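Local coordinates for protein TarM (Staphylococcus aureus subsp. aureus 21178, PDB 4X7R) that is a glycosyltransferase-family protein of the GT-B clan, modelled here with uridine-5'-diphosphate and other sugar-containing ligands bound, at residues Thr330-Leu335 with Glu442-Asn447; Pro418-Asp423 with Asn447-Lys452; Glu71-Ile76 with Pro175-Asn180. The protein carries 1 engineered substitution. All coordinates share one frame; numbering follows the deposited sequence.

Contact 1: residues Thr330-Leu335 with Glu442-Asn447. With UDP (uridine-5'-diphosphate), chain E.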
loop_
_atom_site.group_PDB
_atom_site.type_symbol
_atom_site.label_atom_id
_atom_site.label_comp_id
_atom_site.label_asym_id
_atom_site.label_seq_id
_atom_site.Cartn_x
_atom_site.Cartn_y
_atom_site.Cartn_z
ATOM N N THR A 330 1.385 -7.179 -12.809
ATOM C CA THR A 330 1.467 -6.061 -13.774
ATOM C C THR A 330 2.882 -5.598 -14.100
ATOM O O THR A 330 3.115 -5.035 -15.167
ATOM C CB THR A 330 0.541 -4.917 -13.404
ATOM O OG1 THR A 330 0.948 -4.422 -12.144
ATOM C CG2 THR A 330 -0.914 -5.321 -13.369
ATOM N N LYS A 331 3.834 -5.872 -13.185
ATOM C CA LYS A 331 5.247 -5.521 -13.327
ATOM C C LYS A 331 5.955 -6.438 -14.311
ATOM O O LYS A 331 7.037 -6.095 -14.798
ATOM C CB LYS A 331 5.952 -5.499 -11.956
ATOM C CG LYS A 331 5.314 -4.552 -10.931
ATOM C CD LYS A 331 5.491 -3.068 -11.259
ATOM C CE LYS A 331 4.636 -2.249 -10.330
ATOM N NZ LYS A 331 4.712 -0.797 -10.642
ATOM N N ARG A 332 5.319 -7.588 -14.648
ATOM C CA ARG A 332 5.821 -8.582 -15.607
ATOM C C ARG A 332 7.296 -8.911 -15.411
ATOM O O ARG A 332 8.089 -8.819 -16.350
ATOM C CB ARG A 332 5.507 -8.190 -17.073
ATOM C CG ARG A 332 4.022 -8.228 -17.436
ATOM C CD ARG A 332 3.328 -9.585 -17.250
ATOM N NE ARG A 332 3.956 -10.671 -18.011
ATOM C CZ ARG A 332 3.664 -10.971 -19.268
ATOM N NH1 ARG A 332 2.769 -10.256 -19.938
ATOM N NH2 ARG A 332 4.274 -11.980 -19.874
ATOM N N ILE A 333 7.662 -9.274 -14.164
ATOM C CA ILE A 333 9.029 -9.655 -13.790
ATOM C C ILE A 333 9.410 -10.956 -14.526
ATOM O O ILE A 333 10.592 -11.186 -14.781
ATOM C CB ILE A 333 9.230 -9.664 -12.243
ATOM C CG1 ILE A 333 8.868 -8.272 -11.660
ATOM C CG2 ILE A 333 10.675 -10.030 -11.859
ATOM C CD1 ILE A 333 8.385 -8.237 -10.260
ATOM N N ASP A 334 8.392 -11.734 -14.978
ATOM C CA ASP A 334 8.577 -12.945 -15.796
ATOM C C ASP A 334 9.214 -12.547 -17.118
ATOM O O ASP A 334 10.107 -13.248 -17.576
ATOM C CB ASP A 334 7.250 -13.702 -16.011
ATOM C CG ASP A 334 6.145 -12.916 -16.704
ATOM O OD1 ASP A 334 5.676 -11.909 -16.122
ATOM O OD2 ASP A 334 5.702 -13.347 -17.790
ATOM N N LEU A 335 8.816 -11.370 -17.682
ATOM C CA LEU A 335 9.394 -10.827 -18.917
ATOM C C LEU A 335 10.809 -10.319 -18.665
ATOM O O LEU A 335 11.663 -10.446 -19.537
ATOM C CB LEU A 335 8.514 -9.742 -19.566
ATOM C CG LEU A 335 7.266 -10.229 -20.328
ATOM C CD1 LEU A 335 6.458 -9.054 -20.864
ATOM C CD2 LEU A 335 7.635 -11.132 -21.496
ATOM N N GLU A 442 9.516 -0.891 -27.596
ATOM C CA GLU A 442 8.215 -1.313 -28.097
ATOM C C GLU A 442 7.734 -2.433 -27.173
ATOM O O GLU A 442 8.503 -3.355 -26.893
ATOM C CB GLU A 442 8.348 -1.804 -29.546
ATOM C CG GLU A 442 7.024 -1.944 -30.274
ATOM C CD GLU A 442 7.070 -2.759 -31.553
ATOM O OE1 GLU A 442 8.172 -3.204 -31.953
ATOM O OE2 GLU A 442 5.990 -2.962 -32.151
ATOM N N ASN A 443 6.524 -2.274 -26.589
ATOM C CA ASN A 443 5.928 -3.212 -25.633
ATOM C C ASN A 443 5.964 -4.662 -26.123
ATOM O O ASN A 443 5.595 -4.932 -27.271
ATOM C CB ASN A 443 4.503 -2.793 -25.262
ATOM C CG ASN A 443 3.921 -3.601 -24.130
ATOM O OD1 ASN A 443 4.628 -4.059 -23.247
ATOM N ND2 ASN A 443 2.620 -3.801 -24.132
ATOM N N HIS A 444 6.440 -5.578 -25.239
ATOM C CA HIS A 444 6.638 -7.027 -25.435
ATOM C C HIS A 444 7.943 -7.389 -26.145
ATOM O O HIS A 444 8.371 -8.539 -26.049
ATOM C CB HIS A 444 5.436 -7.721 -26.109
ATOM C CG HIS A 444 4.205 -7.765 -25.260
ATOM N ND1 HIS A 444 3.151 -6.878 -25.461
ATOM C CD2 HIS A 444 3.905 -8.576 -24.218
ATOM C CE1 HIS A 444 2.246 -7.184 -24.543
ATOM N NE2 HIS A 444 2.653 -8.198 -23.768
ATOM N N ASN A 445 8.567 -6.432 -26.869
ATOM C CA ASN A 445 9.807 -6.663 -27.622
ATOM C C ASN A 445 11.010 -6.937 -26.693
ATOM O O ASN A 445 11.838 -6.053 -26.462
ATOM C CB ASN A 445 10.080 -5.508 -28.605
ATOM C CG ASN A 445 11.008 -5.857 -29.741
ATOM O OD1 ASN A 445 11.816 -6.789 -29.662
ATOM N ND2 ASN A 445 10.954 -5.067 -30.811
ATOM N N ILE A 446 11.093 -8.178 -26.175
ATOM C CA ILE A 446 12.150 -8.642 -25.268
ATOM C C ILE A 446 13.555 -8.637 -25.891
ATOM O O ILE A 446 14.524 -8.401 -25.175
ATOM C CB ILE A 446 11.789 -9.970 -24.533
ATOM C CG1 ILE A 446 11.648 -11.173 -25.509
ATOM C CG2 ILE A 446 10.534 -9.784 -23.662
ATOM C CD1 ILE A 446 11.724 -12.571 -24.855
ATOM N N ASN A 447 13.656 -8.860 -27.221
ATOM C CA ASN A 447 14.924 -8.867 -27.954
ATOM C C ASN A 447 15.531 -7.473 -28.070
ATOM O O ASN A 447 16.731 -7.314 -27.834
ATOM C CB ASN A 447 14.768 -9.498 -29.342
ATOM C CG ASN A 447 14.315 -10.937 -29.335
ATOM O OD1 ASN A 447 14.579 -11.710 -28.403
ATOM N ND2 ASN A 447 13.640 -11.332 -30.406
HETATM N N1 UDP E . 9.738 0.418 -3.042
HETATM C C2 UDP E . 10.670 0.406 -2.020
HETATM N N3 UDP E . 11.308 -0.796 -1.828
HETATM C C4 UDP E . 11.099 -1.970 -2.519
HETATM C C5 UDP E . 10.080 -1.899 -3.534
HETATM C C6 UDP E . 9.444 -0.733 -3.761
HETATM O O2 UDP E . 10.918 1.387 -1.331
HETATM O O4 UDP E . 11.794 -2.968 -2.251
HETATM C "C1'" UDP E . 9.171 1.741 -3.409
HETATM C "C2'" UDP E . 9.937 2.462 -4.514
HETATM O "O2'" UDP E . 11.025 3.199 -3.982
HETATM C "C3'" UDP E . 8.854 3.380 -5.084
HETATM C "C4'" UDP E . 7.581 2.557 -4.911
HETATM O "O4'" UDP E . 7.860 1.562 -3.897
HETATM O "O3'" UDP E . 8.750 4.677 -4.496
HETATM C "C5'" UDP E . 7.083 1.891 -6.168
HETATM O "O5'" UDP E . 6.501 2.932 -6.984
HETATM P PA UDP E . 5.939 2.745 -8.475
HETATM O O1A UDP E . 5.148 3.941 -8.840
HETATM O O2A UDP E . 7.131 2.557 -9.427
HETATM O O3A UDP E . 5.041 1.466 -8.501
HETATM P PB UDP E . 3.806 0.979 -7.599
HETATM O O1B UDP E . 2.962 2.164 -7.209
HETATM O O2B UDP E . 4.313 0.275 -6.336
HETATM O O3B UDP E . 2.948 0.034 -8.418
#

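Contact 2: residues Pro418-Asp423 with Asn447-Lys452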
loop_
_atom_site.group_PDB
_atom_site.type_symbol
_atom_site.label_atom_id
_atom_site.label_comp_id
_atom_site.label_asym_id
_atom_site.label_seq_id
_atom_site.Cartn_x
_atom_site.Cartn_y
_atom_site.Cartn_z
ATOM N N PRO A 418 19.956 5.459 -15.816
ATOM C CA PRO A 418 19.011 5.477 -16.953
ATOM C C PRO A 418 18.074 4.282 -16.967
ATOM O O PRO A 418 18.414 3.210 -16.463
ATOM C CB PRO A 418 19.920 5.536 -18.188
ATOM C CG PRO A 418 21.233 4.973 -17.737
ATOM C CD PRO A 418 21.357 5.265 -16.264
ATOM N N VAL A 419 16.873 4.496 -17.508
ATOM C CA VAL A 419 15.832 3.473 -17.593
ATOM C C VAL A 419 15.689 2.931 -19.017
ATOM O O VAL A 419 15.724 3.694 -19.988
ATOM C CB VAL A 419 14.476 4.013 -17.060
ATOM C CG1 VAL A 419 13.394 2.939 -17.100
ATOM C CG2 VAL A 419 14.620 4.561 -15.648
ATOM N N VAL A 420 15.537 1.599 -19.116
ATOM C CA VAL A 420 15.188 0.834 -20.313
ATOM C C VAL A 420 13.766 0.280 -19.961
ATOM O O VAL A 420 13.610 -0.549 -19.065
ATOM C CB VAL A 420 16.234 -0.246 -20.690
ATOM C CG1 VAL A 420 15.854 -0.930 -22.002
ATOM C CG2 VAL A 420 17.631 0.372 -20.820
ATOM N N ALA A 421 12.732 0.867 -20.569
ATOM C CA ALA A 421 11.353 0.568 -20.259
ATOM C C ALA A 421 10.484 0.280 -21.464
ATOM O O ALA A 421 10.679 0.876 -22.522
ATOM C CB ALA A 421 10.753 1.732 -19.486
ATOM N N PHE A 422 9.466 -0.592 -21.280
ATOM C CA PHE A 422 8.478 -0.824 -22.323
ATOM C C PHE A 422 7.633 0.458 -22.424
ATOM O O PHE A 422 7.247 1.001 -21.384
ATOM C CB PHE A 422 7.592 -2.050 -22.006
ATOM C CG PHE A 422 8.219 -3.413 -22.226
ATOM C CD1 PHE A 422 9.147 -3.619 -23.242
ATOM C CD2 PHE A 422 7.847 -4.502 -21.446
ATOM C CE1 PHE A 422 9.706 -4.887 -23.463
ATOM C CE2 PHE A 422 8.406 -5.772 -21.667
ATOM C CZ PHE A 422 9.327 -5.958 -22.678
ATOM N N ASP A 423 7.429 0.988 -23.655
ATOM C CA ASP A 423 6.630 2.195 -23.890
ATOM C C ASP A 423 5.148 1.829 -23.699
ATOM O O ASP A 423 4.505 1.346 -24.631
ATOM C CB ASP A 423 6.888 2.788 -25.305
ATOM C CG ASP A 423 6.332 4.203 -25.484
ATOM O OD1 ASP A 423 5.527 4.647 -24.629
ATOM O OD2 ASP A 423 6.693 4.862 -26.475
ATOM N N ASN A 447 13.656 -8.860 -27.221
ATOM C CA ASN A 447 14.924 -8.867 -27.954
ATOM C C ASN A 447 15.531 -7.473 -28.070
ATOM O O ASN A 447 16.731 -7.314 -27.834
ATOM C CB ASN A 447 14.768 -9.498 -29.342
ATOM C CG ASN A 447 14.315 -10.937 -29.335
ATOM O OD1 ASN A 447 14.579 -11.710 -28.403
ATOM N ND2 ASN A 447 13.640 -11.332 -30.406
ATOM N N ASP A 448 14.713 -6.466 -28.441
ATOM C CA ASP A 448 15.185 -5.081 -28.531
ATOM C C ASP A 448 15.521 -4.536 -27.140
ATOM O O ASP A 448 16.456 -3.751 -27.019
ATOM C CB ASP A 448 14.188 -4.167 -29.259
ATOM C CG ASP A 448 14.736 -2.770 -29.534
ATOM O OD1 ASP A 448 15.830 -2.667 -30.140
ATOM O OD2 ASP A 448 14.086 -1.782 -29.119
ATOM N N MET A 449 14.810 -4.988 -26.093
ATOM C CA MET A 449 15.115 -4.551 -24.733
ATOM C C MET A 449 16.438 -5.151 -24.251
ATOM O O MET A 449 17.233 -4.441 -23.627
ATOM C CB MET A 449 13.988 -4.872 -23.764
ATOM C CG MET A 449 14.099 -4.085 -22.501
ATOM S SD MET A 449 12.762 -4.395 -21.348
ATOM C CE MET A 449 13.482 -5.506 -20.434
ATOM N N ALA A 450 16.676 -6.451 -24.555
ATOM C CA ALA A 450 17.921 -7.149 -24.226
ATOM C C ALA A 450 19.101 -6.463 -24.944
ATOM O O ALA A 450 20.145 -6.253 -24.326
ATOM C CB ALA A 450 17.831 -8.613 -24.634
ATOM N N ASP A 451 18.894 -6.048 -26.215
ATOM C CA ASP A 451 19.881 -5.338 -27.036
ATOM C C ASP A 451 20.272 -3.989 -26.434
ATOM O O ASP A 451 21.460 -3.665 -26.398
ATOM C CB ASP A 451 19.361 -5.134 -28.476
ATOM C CG ASP A 451 19.432 -6.356 -29.382
ATOM O OD1 ASP A 451 20.185 -7.310 -29.049
ATOM O OD2 ASP A 451 18.761 -6.348 -30.441
ATOM N N LYS A 452 19.280 -3.212 -25.952
ATOM C CA LYS A 452 19.519 -1.887 -25.368
ATOM C C LYS A 452 20.204 -1.950 -24.016
ATOM O O LYS A 452 21.037 -1.091 -23.724
ATOM C CB LYS A 452 18.249 -1.014 -25.351
ATOM C CG LYS A 452 17.681 -0.743 -26.754
ATOM C CD LYS A 452 18.522 0.180 -27.629
ATOM C CE LYS A 452 18.097 0.136 -29.081
ATOM N NZ LYS A 452 16.761 0.747 -29.303
#

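Contact 3: residues Glu71-Ile76 with Pro175-Asn180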
loop_
_atom_site.group_PDB
_atom_site.type_symbol
_atom_site.label_atom_id
_atom_site.label_comp_id
_atom_site.label_asym_id
_atom_site.label_seq_id
_atom_site.Cartn_x
_atom_site.Cartn_y
_atom_site.Cartn_z
ATOM N N GLU A 71 -8.850 3.156 15.873
ATOM C CA GLU A 71 -8.028 3.901 16.849
ATOM C C GLU A 71 -8.785 5.044 17.500
ATOM O O GLU A 71 -8.611 5.274 18.683
ATOM C CB GLU A 71 -6.728 4.435 16.205
ATOM C CG GLU A 71 -5.754 3.327 15.841
ATOM C CD GLU A 71 -5.099 2.594 16.998
ATOM O OE1 GLU A 71 -4.782 3.246 18.019
ATOM O OE2 GLU A 71 -4.881 1.368 16.871
ATOM N N TYR A 72 -9.618 5.752 16.730
ATOM C CA TYR A 72 -10.437 6.863 17.211
ATOM C C TYR A 72 -11.404 6.383 18.318
ATOM O O TYR A 72 -11.480 7.011 19.372
ATOM C CB TYR A 72 -11.211 7.463 16.029
ATOM C CG TYR A 72 -12.297 8.448 16.406
ATOM C CD1 TYR A 72 -11.982 9.753 16.784
ATOM C CD2 TYR A 72 -13.640 8.094 16.339
ATOM C CE1 TYR A 72 -12.981 10.661 17.152
ATOM C CE2 TYR A 72 -14.645 8.998 16.673
ATOM C CZ TYR A 72 -14.313 10.284 17.074
ATOM O OH TYR A 72 -15.302 11.181 17.399
ATOM N N PHE A 73 -12.151 5.274 18.074
ATOM C CA PHE A 73 -13.091 4.783 19.083
ATOM C C PHE A 73 -12.371 4.077 20.224
ATOM O O PHE A 73 -12.861 4.098 21.348
ATOM C CB PHE A 73 -14.145 3.863 18.447
ATOM C CG PHE A 73 -15.036 4.573 17.457
ATOM C CD1 PHE A 73 -15.969 5.513 17.887
ATOM C CD2 PHE A 73 -14.917 4.332 16.096
ATOM C CE1 PHE A 73 -16.809 6.152 16.975
ATOM C CE2 PHE A 73 -15.742 4.987 15.183
ATOM C CZ PHE A 73 -16.684 5.889 15.629
ATOM N N LYS A 74 -11.202 3.453 19.935
ATOM C CA LYS A 74 -10.382 2.777 20.941
ATOM C C LYS A 74 -9.864 3.807 21.950
ATOM O O LYS A 74 -9.904 3.551 23.145
ATOM C CB LYS A 74 -9.222 2.032 20.262
ATOM C CG LYS A 74 -8.297 1.252 21.194
ATOM C CD LYS A 74 -7.335 0.453 20.340
ATOM C CE LYS A 74 -6.339 -0.322 21.148
ATOM N NZ LYS A 74 -5.785 -1.451 20.359
ATOM N N GLN A 75 -9.400 4.976 21.457
ATOM C CA GLN A 75 -8.887 6.082 22.264
ATOM C C GLN A 75 -9.966 6.665 23.150
ATOM O O GLN A 75 -9.689 6.920 24.315
ATOM C CB GLN A 75 -8.244 7.142 21.387
ATOM C CG GLN A 75 -6.818 6.787 20.951
ATOM C CD GLN A 75 -6.302 7.560 19.738
ATOM O OE1 GLN A 75 -6.936 8.492 19.208
ATOM N NE2 GLN A 75 -5.133 7.160 19.256
ATOM N N ILE A 76 -11.210 6.808 22.651
ATOM C CA ILE A 76 -12.361 7.277 23.452
ATOM C C ILE A 76 -12.628 6.253 24.565
ATOM O O ILE A 76 -12.761 6.625 25.718
ATOM C CB ILE A 76 -13.617 7.539 22.568
ATOM C CG1 ILE A 76 -13.380 8.748 21.630
ATOM C CG2 ILE A 76 -14.868 7.777 23.422
ATOM C CD1 ILE A 76 -14.217 8.705 20.326
ATOM N N PRO A 175 -14.457 -3.983 25.842
ATOM C CA PRO A 175 -14.980 -3.951 24.450
ATOM C C PRO A 175 -15.476 -2.569 24.068
ATOM O O PRO A 175 -16.107 -1.914 24.899
ATOM C CB PRO A 175 -16.144 -4.949 24.464
ATOM C CG PRO A 175 -16.536 -5.054 25.924
ATOM C CD PRO A 175 -15.341 -4.746 26.755
ATOM N N TYR A 176 -15.190 -2.121 22.813
ATOM C CA TYR A 176 -15.583 -0.786 22.350
ATOM C C TYR A 176 -16.387 -0.802 21.062
ATOM O O TYR A 176 -17.110 0.155 20.778
ATOM C CB TYR A 176 -14.377 0.210 22.307
ATOM C CG TYR A 176 -13.277 -0.158 21.328
ATOM C CD1 TYR A 176 -12.287 -1.074 21.673
ATOM C CD2 TYR A 176 -13.260 0.364 20.036
ATOM C CE1 TYR A 176 -11.275 -1.418 20.781
ATOM C CE2 TYR A 176 -12.259 0.013 19.126
ATOM C CZ TYR A 176 -11.282 -0.897 19.499
ATOM O OH TYR A 176 -10.273 -1.247 18.637
ATOM N N ILE A 177 -16.260 -1.901 20.293
ATOM C CA ILE A 177 -16.958 -2.174 19.036
ATOM C C ILE A 177 -17.254 -3.679 18.994
ATOM O O ILE A 177 -16.372 -4.481 19.321
ATOM C CB ILE A 177 -16.141 -1.734 17.760
ATOM C CG1 ILE A 177 -16.067 -0.219 17.625
ATOM C CG2 ILE A 177 -16.739 -2.338 16.464
ATOM C CD1 ILE A 177 -15.222 0.267 16.492
ATOM N N SER A 178 -18.492 -4.051 18.577
ATOM C CA SER A 178 -18.946 -5.425 18.346
ATOM C C SER A 178 -19.622 -5.386 16.982
ATOM O O SER A 178 -20.228 -4.369 16.645
ATOM C CB SER A 178 -19.933 -5.902 19.414
ATOM O OG SER A 178 -21.113 -5.124 19.387
ATOM N N ARG A 179 -19.449 -6.423 16.169
ATOM C CA ARG A 179 -20.014 -6.401 14.816
ATOM C C ARG A 179 -20.263 -7.769 14.245
ATOM O O ARG A 179 -19.515 -8.721 14.538
ATOM C CB ARG A 179 -19.128 -5.585 13.848
ATOM C CG ARG A 179 -17.803 -6.247 13.501
ATOM C CD ARG A 179 -16.815 -5.204 13.031
ATOM N NE ARG A 179 -15.649 -5.846 12.430
ATOM C CZ ARG A 179 -14.850 -5.257 11.559
ATOM N NH1 ARG A 179 -15.071 -4.005 11.191
ATOM N NH2 ARG A 179 -13.817 -5.911 11.054
ATOM N N ASN A 180 -21.304 -7.856 13.401
ATOM C CA ASN A 180 -21.664 -9.107 12.744
ATOM C C ASN A 180 -20.835 -9.252 11.513
ATOM O O ASN A 180 -20.534 -8.248 10.870
ATOM C CB ASN A 180 -23.149 -9.146 12.379
ATOM C CG ASN A 180 -24.033 -9.209 13.584
ATOM O OD1 ASN A 180 -24.568 -8.214 14.020
ATOM N ND2 ASN A 180 -24.148 -10.365 14.191
#

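Contact 1: residues Thr330-Leu335 with Glu442-Asn447
L335 carries most of the packing against H444 and I446. From its CA, the bond to CB points toward segment 442-447, and CG lies anti to the carbonyl carbon (chi1 -76°), leaving the two methyls to divide the work. CD2 meets I446 CG2 at 3.9 Å, the side chains crossing at about a right angle. CD1 meets H444 CD2 at 4.2 Å, oblique to the imidazole, and also lies 3.7 Å above the guanidinium plane of R332, over its centre. That plane is fixed by D334: R332 NE reaches the syn lone pair of D334 OD1 at 2.8 Å and R332 NH2 reaches D334 OD2 at 2.9 Å, a side-on two-nitrogen salt bridge. R332 NH1 comes near the plane of the H444 ring, at its edge, without bonding. Around the apolar pair, V339 and L342 of helix 333-346 and F422 also touch I446. On the ligand side, K331 NZ donates to O3B (3.0 Å) and O3A (3.1 Å) of UDP and forms a salt bridge with E403. The arrangement joins the starts of helices 333-346 and 446-457, with K331 just ahead of the first reaching into the nucleotide pocket, in the C-terminal Rossmann-like domain of a GT-B fold.

Contact 2: residues Pro418-Asp423 with Asn447-Lys452
The bond from D451 N to N447 O (3.0 Å) closes the helical turn that carries M449 to V420 and F422, and the next one, K452 N to D448 O at 3.1 Å, sets K452 beside the same valine. Both are ordinary helix bonds; what passes between strand 419-422 and helix 446-457 is apolar. V420 CG1 makes the tightest approach, 3.6 Å from M449 CG, and the same methyl lies 4.1 Å from K452 CB. It gets there because CG1 is anti to the backbone N (chi1 -176°), on a CB that already points toward the helix. M449 then runs on past V420 to F422, its thioether meeting the phenyl ring over one face: SD is 4.2 Å from the ring centroid and 26° off the normal, a Met-aromatic contact. The sulfur is displaced toward one side of the ring, with CE1 its nearest carbon at 3.7 Å, and the two side chains cross at about a right angle. The short axes are 9.1 Å apart and run almost exactly antiparallel (176°), as expected for a helix covering a parallel sheet in a Rossmann-like domain. V396 and S398 on one flanking strand and Y439 on the other bond to the backbone of segment 418-423, while V339 of helix 333-346 and V397 of strand 395-398 add to the surroundings of M449. K452 bends away beyond CB, and its NZ makes a long ion pair with D448 OD1, 3.6 Å. D448 N in turn donates to OD1 of N445, the N-cap residue of the helix. With the charged ends kept on the helix itself, the chemistry implies that at this contact the helix probably rests on the sheet through dispersion and burial of hydrocarbon and sulfur rather than polar pairing.

Contact 3: residues Glu71-Ile76 with Pro175-Asn180
Y176 lays its ring against the helix backbone at K74, so that the first shell is as much main chain as side chain. K74 CA stands over the face, 3.9 Å from the ring centroid and 13° off its normal, which qualifies as a CH-pi contact. K74 CB covers the phenolic end of the same face, 3.7 Å from Y176 CZ, and the lysine chain, extended beyond CG, continues past the hydroxyl with CD 3.8 Å from Y176 OH. On the same side of the ring plane, out beyond the CD2 rim, F73 CB approaches Y176 CD2 at 3.9 Å. The second strand residue to take part is I177, whose CD1 touches F73 CD2 at 4.1 Å, oblique to the phenyl plane, the two side chains crossing at about a right angle.

Adjacent strand residues normally point to opposite faces, yet Y176 and I177 both turn toward the helix. The psi of -22° at Y176, together with the backbone bonding of both residues to F168, is consistent with a classic beta bulge in the long antiparallel sheet to which strand 175-182 belongs. The tyrosine adds its own turn: CG sits between the backbone N and the carbonyl carbon (chi1 64°), which directs the ring onto helix 69-78. That helix follows strand 66-68, an outermost strand of the N-terminal parallel sheet, so the contact ties the antiparallel sheet to the first Rossmann-like domain.

Farther out, F70 touches both Y176 and I177, and S77 also touches Y176. The F73 ring is covered on one face by Y72 CD2, 3.6 Å above the plane and over its centre, and it also touches V193 of strand 187-193 and L206 and Y209 of helix 203-214. K74 NZ has a weak, long ion pair with E171.

Contacts 1 and 2 are neighbours, their centres 9 Å apart; they share N447 and both use helix 446-457. F422 of contact 2 joins them directly, its CD1 lying 3.7 Å from E442 O of contact 1. Of the three, contact 1 reaches the nucleotide: K331 is in the pockets of both UDP and 3YW, whereas the F422 side chain remains about 13 Å from each ligand. Contact 3 lies on the opposite side of the chain's centre, its own centre 47 Å from that of contact 1 and 52 Å from that of contact 2. The I177 side chain is about 12 Å from the sulfated glycan.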